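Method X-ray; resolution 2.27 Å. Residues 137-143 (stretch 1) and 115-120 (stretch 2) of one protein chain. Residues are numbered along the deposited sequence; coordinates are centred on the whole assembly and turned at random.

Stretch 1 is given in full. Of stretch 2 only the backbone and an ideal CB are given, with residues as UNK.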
# COMPACT_ATOMS: atom_id res chain seq x y z
N PRO A 137 -2.97 -4.67 22.82
CA PRO A 137 -3.76 -5.68 22.11
C PRO A 137 -4.75 -5.00 21.17
O PRO A 137 -5.19 -3.89 21.44
CB PRO A 137 -4.49 -6.42 23.24
CG PRO A 137 -3.64 -6.15 24.47
CD PRO A 137 -3.20 -4.74 24.28
N MSE A 138 -5.09 -5.68 20.09
CA MSE A 138 -5.70 -5.00 18.96
C MSE A 138 -6.58 -5.90 18.11
O MSE A 138 -6.33 -7.08 17.96
CB MSE A 138 -4.59 -4.38 18.11
CG MSE A 138 -5.03 -3.31 17.16
SE MSE A 138 -3.43 -2.45 16.35
CE MSE A 138 -3.18 -0.99 17.60
N VAL A 139 -7.63 -5.27 17.58
CA VAL A 139 -8.56 -5.82 16.60
C VAL A 139 -8.66 -4.84 15.39
O VAL A 139 -8.68 -3.63 15.56
CB VAL A 139 -9.91 -6.05 17.32
CG1 VAL A 139 -11.05 -6.04 16.40
CG2 VAL A 139 -9.88 -7.42 18.12
N GLN A 140 -8.67 -5.37 14.17
CA GLN A 140 -9.03 -4.57 12.98
C GLN A 140 -10.51 -4.74 12.59
O GLN A 140 -11.04 -5.84 12.58
CB GLN A 140 -8.13 -4.95 11.82
CG GLN A 140 -6.63 -4.79 12.12
CD GLN A 140 -5.80 -5.62 11.21
OE1 GLN A 140 -5.97 -6.84 11.14
NE2 GLN A 140 -4.90 -4.98 10.48
N LEU A 141 -11.16 -3.61 12.33
CA LEU A 141 -12.53 -3.55 11.86
C LEU A 141 -12.57 -2.92 10.44
O LEU A 141 -11.91 -1.91 10.20
CB LEU A 141 -13.39 -2.72 12.82
CG LEU A 141 -14.87 -2.53 12.42
CD1 LEU A 141 -15.66 -3.88 12.48
CD2 LEU A 141 -15.48 -1.48 13.32
N SER A 142 -13.35 -3.51 9.53
CA SER A 142 -13.39 -3.05 8.15
C SER A 142 -14.66 -2.21 7.93
O SER A 142 -15.61 -2.24 8.74
CB SER A 142 -13.31 -4.21 7.17
OG SER A 142 -14.55 -4.87 7.06
N ILE A 143 -14.66 -1.44 6.84
CA ILE A 143 -15.75 -0.49 6.56
C ILE A 143 -16.61 -1.13 5.48
O ILE A 143 -16.11 -1.49 4.44
CB ILE A 143 -15.18 0.91 6.10
CG1 ILE A 143 -14.48 1.63 7.27
CG2 ILE A 143 -16.27 1.83 5.51
CD1 ILE A 143 -13.33 2.54 6.84
N UNK A 115 -6.16 -14.47 10.49
CA UNK A 115 -5.00 -13.67 10.11
C UNK A 115 -5.27 -12.15 10.24
O UNK A 115 -6.40 -11.68 10.04
CB UNK A 115 -4.59 -14.01 8.67
N UNK A 116 -4.23 -11.40 10.61
CA UNK A 116 -4.26 -9.94 10.55
C UNK A 116 -4.35 -9.45 9.09
O UNK A 116 -3.90 -10.13 8.20
CB UNK A 116 -3.02 -9.36 11.23
N UNK A 117 -4.96 -8.30 8.84
CA UNK A 117 -4.79 -7.64 7.52
C UNK A 117 -3.57 -6.74 7.55
O UNK A 117 -3.32 -6.08 8.55
CB UNK A 117 -6.03 -6.83 7.14
N UNK A 118 -2.82 -6.66 6.47
CA UNK A 118 -1.72 -5.69 6.42
C UNK A 118 -2.21 -4.28 6.74
O UNK A 118 -3.35 -3.90 6.42
CB UNK A 118 -1.05 -5.71 5.04
N UNK A 119 -1.37 -3.51 7.42
CA UNK A 119 -1.64 -2.11 7.70
C UNK A 119 -1.19 -1.28 6.51
O UNK A 119 -0.06 -1.41 6.05
CB UNK A 119 -0.94 -1.66 8.98
N UNK A 120 -2.07 -0.43 5.99
CA UNK A 120 -1.62 0.63 5.06
C UNK A 120 -0.48 1.50 5.64
O UNK A 120 -0.39 1.66 6.85
CB UNK A 120 -2.80 1.53 4.70

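At position 115 the CA-to-CB bond points away from stretch 1, and no atom of that stretch lies within 5.5 Å of the ideal CB. Stretch 1 therefore sets no limit on size or polarity here. The deposited residue is E115, whose extended side chain makes no contact across the interface.

At position 116 the bond points sideways. The ideal CB is 3.9 Å from OE1 of Q140, and the backbone (phi/psi -66/151) is extended and open to most residues. Small side chains suit it readily; larger ones are not excluded. The residue is A116, whose CA lies 3.6 Å from Q140 OE1.

Position 117 faces stretch 1 most directly: its CA is 7.6 Å from that of Q140, the nearest such pair, and its CB points toward the strand. The N of position 117 donates to Q140 OE1 (2.9 Å, 158° at the hydrogen), and NE2 of Q140 donates to the O of position 117 (2.7 Å, 169°), so one carboxamide satisfies both polar groups of a single residue. The ideal CB is 4.0 Å from Q140 NE2. Beyond it, the CB atoms of Q140 and S142, whose side chains both start toward stretch 2, offer a surface along the strand suited to a long aliphatic or a broad aromatic side chain. The residue is W117, with chi1 -52° (m) and chi2 -40°. Its ring reaches along that surface: CE3 is 3.6 Å from Q140 CB and CH2 3.5 Å from S142 CB, both oblique approaches, while the backbone C of L141 meets the ring edge, 3.9 Å from CZ3.

At position 118 the ideal CB points away and has nothing of stretch 1 within 5.5 Å. Phi/psi of -53/145 does not require glycine, so other residues would fit. G118 is deposited and contributes almost nothing.

At position 119 the bond points sideways, with the ideal CB 5.4 Å from Q140 NE2. A short side chain would fall short of close contact, whereas a long apolar or aromatic one could reach the selenium of M138 and the Q140 amide. F119 (chi1 -71°, m) does so: its end comes nearer, with CZ 4.0 Å from M138 SE, an oblique sulfur-aromatic type contact, and 3.6 Å from Q140 NE2, which lies over one ring face.

Position 120 is out of reach of stretch 1, which cannot choose its residue. D120 serves as a helix N-cap, its side chain capping a backbone N just beyond the stretch.

Stretch 2, residues 115-120: EAWGFD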
# COMPACT_ATOMS: atom_id res chain seq x y z
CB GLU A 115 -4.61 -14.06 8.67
CG GLU A 115 -3.12 -13.89 8.26
CD GLU A 115 -2.76 -14.56 6.90
OE1 GLU A 115 -1.80 -14.10 6.21
OE2 GLU A 115 -3.44 -15.56 6.52
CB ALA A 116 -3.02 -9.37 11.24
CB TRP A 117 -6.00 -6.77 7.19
CG TRP A 117 -7.31 -7.47 7.29
CD1 TRP A 117 -7.61 -8.77 6.89
CD2 TRP A 117 -8.51 -6.93 7.82
NE1 TRP A 117 -8.92 -9.05 7.15
CE2 TRP A 117 -9.50 -7.94 7.74
CE3 TRP A 117 -8.86 -5.70 8.39
CZ2 TRP A 117 -10.79 -7.74 8.16
CZ3 TRP A 117 -10.14 -5.51 8.81
CH2 TRP A 117 -11.10 -6.50 8.69
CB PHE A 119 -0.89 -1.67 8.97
CG PHE A 119 -1.45 -2.25 10.24
CD1 PHE A 119 -2.44 -1.58 10.96
CD2 PHE A 119 -0.99 -3.47 10.72
CE1 PHE A 119 -2.96 -2.10 12.13
CE2 PHE A 119 -1.52 -4.02 11.91
CZ PHE A 119 -2.51 -3.33 12.60
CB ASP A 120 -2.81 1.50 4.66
CG ASP A 120 -3.54 2.04 5.84
OD1 ASP A 120 -4.32 1.31 6.47
OD2 ASP A 120 -3.39 3.23 6.12
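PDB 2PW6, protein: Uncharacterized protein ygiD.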